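Mandelate racemase/muconate lactonizing enzyme (Roseovarius nubinhibens, PDB 2QDD) is of unknown function but belongs to the magnesium-dependent enolase superfamily, whose members typically abstract a proton alpha to a carboxylate. Local coordinates at residues 175-180 with 207-212; 201-206 with 221-226; 214-219 with 235-240; 283-288 with 312-317. All blocks are in the same frame, centred on the assembly; numbering follows the deposited sequence. Where two conformers were deposited one is given.

Interaction 1 (175-180 with 207-212); sequences QDIARI and VEVLNS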
loop_
_atom_site.group_PDB
_atom_site.type_symbol
_atom_site.label_atom_id
_atom_site.label_comp_id
_atom_site.label_asym_id
_atom_site.label_seq_id
_atom_site.Cartn_x
_atom_site.Cartn_y
_atom_site.Cartn_z
ATOM N N GLN A 175 14.230 -34.398 -3.852
ATOM C CA GLN A 175 14.325 -34.935 -5.210
ATOM C C GLN A 175 14.075 -33.901 -6.308
ATOM O O GLN A 175 14.636 -34.014 -7.396
ATOM C CB GLN A 175 13.461 -36.193 -5.399
ATOM C CG GLN A 175 11.958 -36.009 -5.175
ATOM C CD GLN A 175 11.187 -37.330 -5.156
ATOM O OE1 GLN A 175 11.632 -38.318 -4.567
ATOM N NE2 GLN A 175 10.022 -37.344 -5.798
ATOM N N ASP A 176 13.246 -32.895 -6.022
ATOM C CA ASP A 176 13.075 -31.748 -6.922
ATOM C C ASP A 176 14.329 -30.878 -7.024
ATOM O O ASP A 176 14.669 -30.415 -8.113
ATOM C CB ASP A 176 11.865 -30.894 -6.525
ATOM C CG ASP A 176 10.547 -31.434 -7.075
ATOM O OD1 ASP A 176 10.554 -32.151 -8.106
ATOM O OD2 ASP A 176 9.493 -31.127 -6.472
ATOM N N ILE A 177 15.011 -30.672 -5.894
ATOM C CA ILE A 177 16.294 -29.959 -5.863
ATOM C C ILE A 177 17.337 -30.671 -6.730
ATOM O O ILE A 177 18.000 -30.035 -7.557
ATOM C CB ILE A 177 16.807 -29.749 -4.403
ATOM C CG1 ILE A 177 15.910 -28.755 -3.662
ATOM C CG2 ILE A 177 18.237 -29.210 -4.388
ATOM C CD1 ILE A 177 15.797 -28.984 -2.162
ATOM N N ALA A 178 17.446 -31.991 -6.568
ATOM C CA ALA A 178 18.384 -32.810 -7.351
ATOM C C ALA A 178 18.040 -32.892 -8.840
ATOM O O ALA A 178 18.939 -32.978 -9.676
ATOM C CB ALA A 178 18.502 -34.206 -6.755
ATOM N N ARG A 179 16.745 -32.867 -9.158
ATOM C CA ARG A 179 16.270 -32.765 -10.539
ATOM C C ARG A 179 16.650 -31.435 -11.184
ATOM O O ARG A 179 17.233 -31.410 -12.269
ATOM C CB ARG A 179 14.753 -32.932 -10.604
ATOM C CG ARG A 179 14.282 -34.366 -10.680
ATOM C CD ARG A 179 12.789 -34.440 -10.440
ATOM N NE ARG A 179 12.394 -35.739 -9.905
ATOM C CZ ARG A 179 11.252 -35.979 -9.267
ATOM N NH1 ARG A 179 10.366 -35.008 -9.076
ATOM N NH2 ARG A 179 10.994 -37.199 -8.821
ATOM N N ILE A 180 16.312 -30.339 -10.509
ATOM C CA ILE A 180 16.556 -28.997 -11.022
ATOM C C ILE A 180 18.050 -28.764 -11.266
ATOM O O ILE A 180 18.435 -28.304 -12.341
ATOM C CB ILE A 180 15.941 -27.904 -10.095
ATOM C CG1 ILE A 180 14.415 -27.861 -10.251
ATOM C CG2 ILE A 180 16.500 -26.534 -10.416
ATOM C CD1 ILE A 180 13.699 -27.243 -9.069
ATOM N N VAL A 207 9.083 -22.209 -1.850
ATOM C CA VAL A 207 10.097 -21.368 -1.203
ATOM C C VAL A 207 11.335 -22.188 -0.818
ATOM O O VAL A 207 12.460 -21.763 -1.070
ATOM C CB VAL A 207 9.498 -20.589 0.003
ATOM C CG1 VAL A 207 10.581 -19.937 0.852
ATOM C CG2 VAL A 207 8.522 -19.528 -0.492
ATOM N N GLU A 208 11.117 -23.378 -0.261
ATOM C CA GLU A 208 12.207 -24.261 0.157
ATOM C C GLU A 208 13.068 -24.797 -0.988
ATOM O O GLU A 208 14.291 -24.705 -0.915
ATOM C CB GLU A 208 11.701 -25.413 1.035
ATOM C CG GLU A 208 12.797 -26.381 1.486
ATOM C CD GLU A 208 12.260 -27.685 2.057
ATOM O OE1 GLU A 208 11.044 -27.953 1.918
ATOM O OE2 GLU A 208 13.061 -28.449 2.643
ATOM N N VAL A 209 12.454 -25.349 -2.037
ATOM C CA VAL A 209 13.254 -25.796 -3.184
ATOM C C VAL A 209 13.923 -24.688 -4.002
ATOM O O VAL A 209 15.096 -24.808 -4.344
ATOM C CB VAL A 209 12.660 -26.991 -4.034
ATOM C CG1 VAL A 209 11.392 -27.590 -3.442
ATOM C CG2 VAL A 209 12.500 -26.647 -5.505
ATOM N N LEU A 210 13.201 -23.599 -4.272
ATOM C CA LEU A 210 13.729 -22.524 -5.120
ATOM C C LEU A 210 14.797 -21.683 -4.438
ATOM O O LEU A 210 15.653 -21.124 -5.108
ATOM C CB LEU A 210 12.617 -21.642 -5.690
ATOM C CG LEU A 210 11.639 -22.306 -6.664
ATOM C CD1 LEU A 210 10.577 -21.326 -7.133
ATOM C CD2 LEU A 210 12.381 -22.894 -7.849
ATOM N N ASN A 211 14.766 -21.619 -3.110
ATOM C CA ASN A 211 15.853 -20.995 -2.360
ATOM C C ASN A 211 16.987 -21.944 -1.969
ATOM O O ASN A 211 17.925 -21.540 -1.285
ATOM C CB ASN A 211 15.316 -20.227 -1.142
ATOM C CG ASN A 211 14.485 -19.009 -1.540
ATOM O OD1 ASN A 211 14.651 -18.462 -2.625
ATOM N ND2 ASN A 211 13.596 -18.580 -0.654
ATOM N N SER A 212 16.903 -23.197 -2.416
ATOM C CA SER A 212 17.978 -24.177 -2.216
ATOM C C SER A 212 18.837 -24.375 -3.464
ATOM O O SER A 212 19.825 -25.113 -3.444
ATOM C CB SER A 212 17.395 -25.517 -1.783
ATOM O OG SER A 212 16.630 -25.371 -0.603
#
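Ile177 carries this helix-to-helix contact. From its CB the longer branch leaves beside the backbone N, with CG1 anti to the carbonyl carbon (chi1 -69°), and CG1 comes to rest 3.7 Å from Val209 CB. The chain then runs on obliquely across the valine, short of fully extended (chi2 149°). Its tip, CD1, lies 3.8 Å from Ser212 CB, with the hydroxyl slightly farther off. One turn later on the same helix face, Ile180 crosses Val209 at about a right angle, and its CD1 meets Val209 CG2 at 3.8 Å. Val209 is thus gripped by two isoleucines, and its own first torsion is close to eclipsed (chi1 -6°), a sign of some strain or of uncertainty in the model. Ser212 has its hydroxyl rotation fixed by a very short bond, 2.5 Å, from OG to Glu208 O, in the plane of that carbonyl; its CB, set by the backbone just past the last turn, faces Ile177. An alanine in place of Ile177 would remove CG1, CG2 and CD1, and with them the contacts to Val209 and Ser212, and would probably leave both poorly packed where the two helices meet. No hydrogen bond links the segments. Beside the apolar patch, Asp176 pairs with Arg179 of its own helix in a salt bridge. The acidic end of Glu208 turns to Arg192 of a neighbouring subunit. Helices 173-185 and 203-210 are consecutive outer helices of the barrel, lying side by side, with parallel strand 192-196 between them in the chain.

Interaction 2 (201-206 with 221-226); sequences WTPAIA and QPCQTL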
loop_
_atom_site.group_PDB
_atom_site.type_symbol
_atom_site.label_atom_id
_atom_site.label_comp_id
_atom_site.label_asym_id
_atom_site.label_seq_id
_atom_site.Cartn_x
_atom_site.Cartn_y
_atom_site.Cartn_z
ATOM N N TRP A 201 3.076 -27.785 -5.970
ATOM C CA TRP A 201 3.646 -27.230 -4.748
ATOM C C TRP A 201 2.639 -26.424 -3.929
ATOM O O TRP A 201 1.698 -25.836 -4.473
ATOM C CB TRP A 201 4.876 -26.381 -5.069
ATOM C CG TRP A 201 6.060 -27.172 -5.531
ATOM C CD1 TRP A 201 6.276 -28.514 -5.354
ATOM C CD2 TRP A 201 7.205 -26.672 -6.237
ATOM N NE1 TRP A 201 7.482 -28.876 -5.911
ATOM C CE2 TRP A 201 8.070 -27.767 -6.463
ATOM C CE3 TRP A 201 7.576 -25.407 -6.716
ATOM C CZ2 TRP A 201 9.285 -27.632 -7.135
ATOM C CZ3 TRP A 201 8.789 -25.274 -7.377
ATOM C CH2 TRP A 201 9.624 -26.381 -7.587
ATOM N N THR A 202 2.827 -26.425 -2.614
ATOM C CA THR A 202 2.315 -25.354 -1.751
ATOM C C THR A 202 3.394 -24.264 -1.688
ATOM O O THR A 202 4.549 -24.536 -2.050
ATOM C CB THR A 202 2.001 -25.886 -0.333
ATOM O OG1 THR A 202 3.096 -26.683 0.138
ATOM C CG2 THR A 202 0.701 -26.701 -0.332
ATOM N N PRO A 203 3.031 -23.025 -1.273
ATOM C CA PRO A 203 4.047 -21.970 -1.122
ATOM C C PRO A 203 5.288 -22.362 -0.318
ATOM O O PRO A 203 6.393 -21.987 -0.697
ATOM C CB PRO A 203 3.283 -20.846 -0.419
ATOM C CG PRO A 203 1.891 -21.017 -0.874
ATOM C CD PRO A 203 1.681 -22.508 -0.967
ATOM N N ALA A 204 5.097 -23.134 0.752
ATOM C CA ALA A 204 6.185 -23.605 1.614
ATOM C C ALA A 204 7.231 -24.446 0.887
ATOM O O ALA A 204 8.434 -24.237 1.059
ATOM C CB ALA A 204 5.612 -24.396 2.763
ATOM N N ILE A 205 6.766 -25.401 0.088
ATOM C CA ILE A 205 7.654 -26.282 -0.672
ATOM C C ILE A 205 8.363 -25.492 -1.768
ATOM O O ILE A 205 9.570 -25.621 -1.931
ATOM C CB ILE A 205 6.900 -27.520 -1.251
ATOM C CG1 ILE A 205 6.389 -28.413 -0.116
ATOM C CG2 ILE A 205 7.814 -28.348 -2.150
ATOM C CD1 ILE A 205 5.181 -29.273 -0.490
ATOM N N ALA A 206 7.614 -24.650 -2.484
ATOM C CA ALA A 206 8.186 -23.756 -3.503
ATOM C C ALA A 206 9.323 -22.880 -2.975
ATOM O O ALA A 206 10.399 -22.834 -3.572
ATOM C CB ALA A 206 7.107 -22.897 -4.123
ATOM N N GLN A 221 4.054 -21.913 -13.095
ATOM C CA GLN A 221 2.905 -22.111 -12.203
ATOM C C GLN A 221 3.151 -23.065 -11.022
ATOM O O GLN A 221 2.662 -24.201 -11.019
ATOM C CB GLN A 221 1.648 -22.474 -13.012
ATOM C CG GLN A 221 0.345 -22.508 -12.208
ATOM C CD GLN A 221 -0.400 -21.203 -12.184
ATOM O OE1 GLN A 221 -0.582 -20.559 -13.210
ATOM N NE2 GLN A 221 -0.874 -20.818 -11.004
ATOM N N PRO A 222 3.939 -22.615 -10.024
ATOM C CA PRO A 222 4.318 -23.534 -8.951
ATOM C C PRO A 222 3.139 -23.930 -8.048
ATOM O O PRO A 222 3.105 -25.051 -7.542
ATOM C CB PRO A 222 5.395 -22.759 -8.178
ATOM C CG PRO A 222 5.127 -21.326 -8.465
ATOM C CD PRO A 222 4.508 -21.264 -9.834
ATOM N N CYS A 223 2.175 -23.025 -7.889
ATOM C CA CYS A 223 1.075 -23.199 -6.947
ATOM C C CYS A 223 -0.286 -23.045 -7.635
ATOM O O CYS A 223 -0.357 -22.718 -8.815
ATOM C CB CYS A 223 1.217 -22.203 -5.793
ATOM S SG CYS A 223 2.778 -22.334 -4.869
ATOM N N GLN A 224 -1.357 -23.283 -6.884
ATOM C CA GLN A 224 -2.692 -23.489 -7.447
ATOM C C GLN A 224 -3.390 -22.177 -7.808
ATOM O O GLN A 224 -4.191 -22.122 -8.750
ATOM C CB GLN A 224 -3.554 -24.270 -6.456
ATOM C CG GLN A 224 -4.189 -25.529 -7.027
ATOM C CD GLN A 224 -4.014 -26.732 -6.112
ATOM O OE1 GLN A 224 -4.220 -26.645 -4.899
ATOM N NE2 GLN A 224 -3.623 -27.862 -6.691
ATOM N N THR A 225 -3.095 -21.132 -7.039
ATOM C CA THR A 225 -3.770 -19.848 -7.168
ATOM C C THR A 225 -2.755 -18.740 -7.437
ATOM O O THR A 225 -1.562 -18.885 -7.133
ATOM C CB THR A 225 -4.576 -19.485 -5.892
ATOM O OG1 THR A 225 -3.673 -19.134 -4.839
ATOM C CG2 THR A 225 -5.465 -20.644 -5.431
ATOM N N LEU A 226 -3.248 -17.634 -7.994
ATOM C CA LEU A 226 -2.472 -16.415 -8.201
ATOM C C LEU A 226 -1.888 -15.829 -6.914
ATOM O O LEU A 226 -0.706 -15.479 -6.882
ATOM C CB LEU A 226 -3.319 -15.371 -8.942
ATOM C CG LEU A 226 -2.783 -13.946 -9.101
ATOM C CD1 LEU A 226 -1.536 -13.958 -9.932
ATOM C CD2 LEU A 226 -3.828 -13.057 -9.742
HETATM O O HOH W 1 -0.869 -25.072 -4.219
#
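Trp201 and Cys223 share the same first torsion: in each the gamma atom lies anti to the carbonyl carbon and beside the backbone N (chi1 -70° for Trp201, -58° for Cys223). This sends the indole to the side where Pro222 lies, and the sulfur is tucked against the start of helix 203-210. In the enolase-superfamily beta/alpha barrel these are the loops that follow strands 192-196 and 218-220, whose ends bear the magnesium ligands Asp196 and Glu220; the side chain of Pro222 is about 6 Å from that of Glu220. Trp201 N donates to Pro222 O at 3.2 Å, approaching nearly along the C=O axis. The proline crosses the indole at about a right angle, its CB 3.7 Å from Trp201 CE3, while the other end of the ring system is tied through NE1 to Asp176. Cys223 SG sits 3.7 Å from Pro203 N, and Ala206 CB, one turn up the helix, looks down on both SG and Pro222 CB. The outer side of the turn is covered by a neighbouring subunit, with Pro203 against its Gly288 and Ile205 against its Gln290. A water joins the backbones by donating to Trp201 O and accepting from Gln224 N. Gln221 braces the loop from within: its NE2 reaches Cys223 O at 2.9 Å in a nearly straight bond (170°), the oxygen lying in the plane of the amide.

Interaction 3 (214-219 with 235-240); sequences RARDWI and RVANPI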
loop_
_atom_site.group_PDB
_atom_site.type_symbol
_atom_site.label_atom_id
_atom_site.label_comp_id
_atom_site.label_asym_id
_atom_site.label_seq_id
_atom_site.Cartn_x
_atom_site.Cartn_y
_atom_site.Cartn_z
ATOM N N ARG A 214 20.618 -23.183 -7.315
ATOM C CA ARG A 214 21.391 -22.143 -8.001
ATOM C C ARG A 214 20.777 -21.747 -9.342
ATOM O O ARG A 214 21.049 -20.661 -9.864
ATOM C CB ARG A 214 22.836 -22.590 -8.207
ATOM C CG ARG A 214 23.756 -22.328 -7.026
ATOM C CD ARG A 214 25.167 -22.846 -7.314
ATOM N NE ARG A 214 25.305 -24.272 -7.002
ATOM C CZ ARG A 214 25.276 -25.259 -7.898
ATOM N NH1 ARG A 214 25.113 -24.999 -9.191
ATOM N NH2 ARG A 214 25.410 -26.517 -7.500
ATOM N N ALA A 215 19.950 -22.636 -9.886
ATOM C CA ALA A 215 19.316 -22.456 -11.188
ATOM C C ALA A 215 18.312 -21.308 -11.224
ATOM O O ALA A 215 17.457 -21.182 -10.341
ATOM C CB ALA A 215 18.641 -23.736 -11.609
ATOM N N ARG A 216 18.423 -20.485 -12.264
ATOM C CA ARG A 216 17.565 -19.320 -12.439
ATOM C C ARG A 216 16.717 -19.457 -13.693
ATOM O O ARG A 216 16.365 -18.465 -14.318
ATOM C CB ARG A 216 18.401 -18.035 -12.510
ATOM C CG ARG A 216 19.259 -17.772 -11.282
ATOM C CD ARG A 216 18.404 -17.606 -10.044
ATOM N NE ARG A 216 19.212 -17.387 -8.851
ATOM C CZ ARG A 216 19.287 -18.233 -7.829
ATOM N NH1 ARG A 216 20.045 -17.945 -6.783
ATOM N NH2 ARG A 216 18.611 -19.370 -7.851
ATOM N N ASP A 217 16.385 -20.693 -14.048
ATOM C CA ASP A 217 15.475 -20.967 -15.160
ATOM C C ASP A 217 14.034 -20.635 -14.789
ATOM O O ASP A 217 13.697 -20.584 -13.604
ATOM C CB ASP A 217 15.588 -22.431 -15.582
ATOM C CG ASP A 217 17.020 -22.862 -15.784
ATOM O OD1 ASP A 217 17.616 -23.387 -14.824
ATOM O OD2 ASP A 217 17.557 -22.656 -16.894
ATOM N N TRP A 218 13.210 -20.403 -15.815
ATOM C CA TRP A 218 11.751 -20.288 -15.695
ATOM C C TRP A 218 11.124 -21.330 -14.780
ATOM O O TRP A 218 11.446 -22.516 -14.861
ATOM C CB TRP A 218 11.101 -20.436 -17.065
ATOM C CG TRP A 218 11.077 -19.202 -17.914
ATOM C CD1 TRP A 218 11.792 -18.982 -19.057
ATOM C CD2 TRP A 218 10.262 -18.039 -17.721
ATOM N NE1 TRP A 218 11.492 -17.750 -19.575
ATOM C CE2 TRP A 218 10.552 -17.150 -18.781
ATOM C CE3 TRP A 218 9.323 -17.657 -16.754
ATOM C CZ2 TRP A 218 9.932 -15.908 -18.904
ATOM C CZ3 TRP A 218 8.713 -16.414 -16.872
ATOM C CH2 TRP A 218 9.024 -15.553 -17.936
ATOM N N ILE A 219 10.226 -20.874 -13.911
ATOM C CA ILE A 219 9.367 -21.763 -13.137
ATOM C C ILE A 219 7.927 -21.514 -13.544
ATOM O O ILE A 219 7.418 -20.397 -13.406
ATOM C CB ILE A 219 9.518 -21.542 -11.605
ATOM C CG1 ILE A 219 10.985 -21.638 -11.166
ATOM C CG2 ILE A 219 8.631 -22.520 -10.822
ATOM C CD1 ILE A 219 11.699 -22.946 -11.532
ATOM N N ARG A 235 9.608 -14.040 -2.728
ATOM C CA ARG A 235 10.489 -14.714 -1.785
ATOM C C ARG A 235 11.607 -15.513 -2.468
ATOM O O ARG A 235 12.500 -16.027 -1.794
ATOM C CB ARG A 235 9.672 -15.628 -0.867
ATOM C CG ARG A 235 8.637 -14.903 0.001
ATOM C CD ARG A 235 8.435 -15.617 1.335
ATOM N NE ARG A 235 9.588 -15.460 2.218
ATOM C CZ ARG A 235 9.925 -16.299 3.195
ATOM N NH1 ARG A 235 9.211 -17.390 3.438
ATOM N NH2 ARG A 235 10.994 -16.044 3.929
ATOM N N VAL A 236 11.539 -15.636 -3.797
ATOM C CA VAL A 236 12.515 -16.422 -4.577
ATOM C C VAL A 236 13.120 -15.582 -5.716
ATOM O O VAL A 236 12.676 -14.460 -5.964
ATOM C CB VAL A 236 11.896 -17.757 -5.136
ATOM C CG1 VAL A 236 11.214 -18.560 -4.026
ATOM C CG2 VAL A 236 10.914 -17.491 -6.264
ATOM N N ALA A 237 14.117 -16.134 -6.406
ATOM C CA ALA A 237 14.922 -15.379 -7.374
ATOM C C ALA A 237 14.693 -15.739 -8.856
ATOM O O ALA A 237 15.294 -15.120 -9.741
ATOM C CB ALA A 237 16.396 -15.486 -7.017
ATOM N N ASN A 238 13.828 -16.724 -9.115
ATOM C CA ASN A 238 13.538 -17.221 -10.473
ATOM C C ASN A 238 12.453 -16.407 -11.168
ATOM O O ASN A 238 11.551 -15.901 -10.495
ATOM C CB ASN A 238 13.032 -18.666 -10.405
ATOM C CG ASN A 238 14.100 -19.641 -9.985
ATOM O OD1 ASN A 238 14.484 -19.686 -8.821
ATOM N ND2 ASN A 238 14.578 -20.444 -10.933
ATOM N N PRO A 239 12.513 -16.308 -12.517
ATOM C CA PRO A 239 11.360 -15.865 -13.310
ATOM C C PRO A 239 10.150 -16.795 -13.163
ATOM O O PRO A 239 10.301 -18.015 -13.210
ATOM C CB PRO A 239 11.882 -15.918 -14.762
ATOM C CG PRO A 239 13.351 -15.874 -14.655
ATOM C CD PRO A 239 13.676 -16.600 -13.376
ATOM N N ILE A 240 8.967 -16.211 -12.983
ATOM C CA ILE A 240 7.747 -16.992 -12.786
ATOM C C ILE A 240 6.809 -16.848 -13.982
ATOM O O ILE A 240 6.485 -15.736 -14.409
ATOM C CB ILE A 240 7.054 -16.681 -11.417
ATOM C CG1 ILE A 240 7.656 -17.557 -10.318
ATOM C CG2 ILE A 240 5.544 -16.943 -11.455
ATOM C CD1 ILE A 240 8.564 -16.819 -9.383
#
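The indole of Trp218 has Pro239 over one face: CB stands 3.9 Å from the centroid of the six-membered ring, 20° off its normal, a CH-pi contact. At the edge, near the ring plane, Ile240 O lies 3.4 Å from Trp218 CZ3. The guanidinium of Arg216, by contrast, has a neighbour on each face, Arg214 O on one and Ala237 CB on the opposite one, both toward the rim; its NE is bound by Asn211 O of a neighbouring subunit. The third flat group, the amide of Asn238, spends its ND2 on two carbonyls. Asp217 O lies in the amide plane at 2.8 Å from ND2, in an almost straight bond (169°), whereas Ala215 O, 3.0 Å from ND2, is tilted out of that plane and also accepts from Arg216 NH2. This pinning sits at the entry to two adjacent parallel barrel strands, 218-220 and 240-242, joined through helix 226-233 as a beta-alpha-beta crossover. The sheet pairing begins with Ile219 N donating to Pro239 O at 2.9 Å, nearly along the C=O axis, and Ile219 bridges Ile240. An alanine at Asn238 would remove both amide bonds and would probably loosen the chain leading into strand 218-220. Ile219 CG1 packs 3.7 Å from Asn238 CB, and both side chains touch Leu210 of helix 203-210. Trp218 and Pro239 both pack against Ala204 of the neighbouring subunit.

Interaction 4 (283-288 with 312-317); sequences FGVSVG and STPEAN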
loop_
_atom_site.group_PDB
_atom_site.type_symbol
_atom_site.label_atom_id
_atom_site.label_comp_id
_atom_site.label_asym_id
_atom_site.label_seq_id
_atom_site.Cartn_x
_atom_site.Cartn_y
_atom_site.Cartn_z
ATOM N N PHE A 283 -1.932 -7.021 -24.419
ATOM C CA PHE A 283 -1.636 -6.572 -23.061
ATOM C C PHE A 283 -0.228 -6.994 -22.635
ATOM O O PHE A 283 0.529 -6.177 -22.115
ATOM C CB PHE A 283 -2.682 -7.083 -22.058
ATOM C CG PHE A 283 -2.404 -6.675 -20.635
ATOM C CD1 PHE A 283 -1.913 -7.594 -19.716
ATOM C CD2 PHE A 283 -2.629 -5.371 -20.217
ATOM C CE1 PHE A 283 -1.646 -7.223 -18.404
ATOM C CE2 PHE A 283 -2.365 -4.989 -18.905
ATOM C CZ PHE A 283 -1.874 -5.915 -17.999
ATOM N N GLY A 284 0.110 -8.262 -22.875
ATOM C CA GLY A 284 1.435 -8.805 -22.562
ATOM C C GLY A 284 2.589 -8.091 -23.244
ATOM O O GLY A 284 3.621 -7.843 -22.625
ATOM N N VAL A 285 2.408 -7.769 -24.520
ATOM C CA VAL A 285 3.344 -6.944 -25.281
ATOM C C VAL A 285 3.545 -5.568 -24.627
ATOM O O VAL A 285 4.684 -5.120 -24.463
ATOM C CB VAL A 285 2.874 -6.796 -26.760
ATOM C CG1 VAL A 285 3.675 -5.718 -27.506
ATOM C CG2 VAL A 285 2.966 -8.137 -27.486
ATOM N N SER A 286 2.444 -4.928 -24.227
ATOM C CA SER A 286 2.474 -3.600 -23.607
ATOM C C SER A 286 3.227 -3.537 -22.277
ATOM O O SER A 286 3.803 -2.503 -21.940
ATOM C CB SER A 286 1.053 -3.065 -23.417
ATOM O OG SER A 286 0.359 -3.035 -24.651
ATOM N N VAL A 287 3.221 -4.642 -21.529
ATOM C CA VAL A 287 3.798 -4.678 -20.180
ATOM C C VAL A 287 5.105 -5.473 -20.127
ATOM O O VAL A 287 5.736 -5.594 -19.070
ATOM C CB VAL A 287 2.777 -5.188 -19.104
ATOM C CG1 VAL A 287 1.527 -4.330 -19.097
ATOM C CG2 VAL A 287 2.406 -6.650 -19.320
ATOM N N GLY A 288 5.499 -6.013 -21.277
ATOM C CA GLY A 288 6.789 -6.670 -21.437
ATOM C C GLY A 288 6.828 -8.099 -20.937
ATOM O O GLY A 288 7.875 -8.574 -20.511
ATOM N N SER A 312 2.242 -14.227 -35.075
ATOM C CA SER A 312 1.959 -12.792 -35.166
ATOM C C SER A 312 2.461 -11.999 -33.950
ATOM O O SER A 312 2.367 -10.771 -33.922
ATOM C CB SER A 312 0.456 -12.578 -35.346
ATOM O OG SER A 312 -0.256 -13.098 -34.237
ATOM N N THR A 313 2.981 -12.708 -32.949
ATOM C CA THR A 313 3.497 -12.106 -31.718
ATOM C C THR A 313 4.957 -11.706 -31.938
ATOM O O THR A 313 5.740 -12.520 -32.429
ATOM C CB THR A 313 3.384 -13.126 -30.557
ATOM O OG1 THR A 313 2.002 -13.420 -30.321
ATOM C CG2 THR A 313 4.039 -12.635 -29.270
ATOM N N PRO A 314 5.323 -10.448 -31.588
ATOM C CA PRO A 314 6.707 -9.942 -31.681
ATOM C C PRO A 314 7.756 -10.890 -31.095
ATOM O O PRO A 314 7.516 -11.518 -30.058
ATOM C CB PRO A 314 6.665 -8.647 -30.865
ATOM C CG PRO A 314 5.250 -8.192 -30.946
ATOM C CD PRO A 314 4.389 -9.412 -31.097
ATOM N N GLU A 315 8.900 -10.984 -31.768
ATOM C CA GLU A 315 9.957 -11.951 -31.438
ATOM C C GLU A 315 10.431 -11.879 -29.974
ATOM O O GLU A 315 10.665 -12.913 -29.342
ATOM C CB GLU A 315 11.128 -11.814 -32.435
ATOM C CG GLU A 315 12.496 -12.366 -31.983
ATOM C CD GLU A 315 12.654 -13.865 -32.213
ATOM O OE1 GLU A 315 13.498 -14.249 -33.054
ATOM O OE2 GLU A 315 11.948 -14.660 -31.549
ATOM N N ALA A 316 10.534 -10.664 -29.438
ATOM C CA ALA A 316 11.011 -10.445 -28.067
ATOM C C ALA A 316 10.047 -10.953 -26.995
ATOM O O ALA A 316 10.456 -11.243 -25.873
ATOM C CB ALA A 316 11.328 -8.978 -27.840
ATOM N N ASN A 317 8.772 -11.069 -27.350
ATOM C CA ASN A 317 7.741 -11.499 -26.411
ATOM C C ASN A 317 7.310 -12.946 -26.613
ATOM O O ASN A 317 6.635 -13.518 -25.766
ATOM C CB ASN A 317 6.533 -10.573 -26.491
ATOM C CG ASN A 317 6.908 -9.121 -26.304
ATOM O OD1 ASN A 317 7.167 -8.407 -27.273
ATOM N ND2 ASN A 317 6.957 -8.677 -25.051
HETATM O O HOH W 2 7.237 -5.824 -24.652
#
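Val285 and Pro314 meet tip to tip. With CG1 anti to the backbone N (chi1 169°), the valine puts CG2 beside that N and points it at CG and CD of the proline, each 4.1 Å from CG2. Asn317 approaches the helix from farther along its loop. Its CG is anti to the carbonyl carbon (chi1 -54°), which sends the amide toward the last turn, and ND2 stops 4.0 Å from Val285 CA and a little farther from Gly288 CA. The amide makes no direct bond to segment 283-288; a water fills in, donating to Val285 O at 2.7 Å and accepting from Asn317 ND2 at 2.9 Å. That carbonyl belongs to the C-terminal turn of helix 274-287, which closes in a Schellman motif: Gly288 takes a positive phi (81°), with two bonds returning into the last turn. The chain then enters the barrel strand 290-293, and Asn317 ND2 also binds Trp289 O just ahead of it. The loop holding Asn317 follows helix 300-311, and contains a turn closed by Asn317 N donating to Pro314 O at 3.0 Å. Pro314 is packed in turn by Arg91 of a neighbouring subunit.

Going from the N terminus, interaction 1 closes the first loop, bringing helix 203-210 back beside helix 173-185, with strand 192-196 in the intervening chain. Interaction 2 opens on that second helix before interaction 1 has closed, so the two cross; Trp201 packs against Val209 and Leu210. Interaction 3 opens inside the loop of interaction 2 and crosses it as well, its own loop holding helix 226-233. Interactions 1 and 3 follow in series yet touch, through Ile180 against Ala215 and Asn211 ND2 with Arg235 O. Interaction 4 comes later and apart, about 8 Å from interaction 3 at the nearest atoms, joining helix 274-287 to the loop after helix 300-311 within the same barrel.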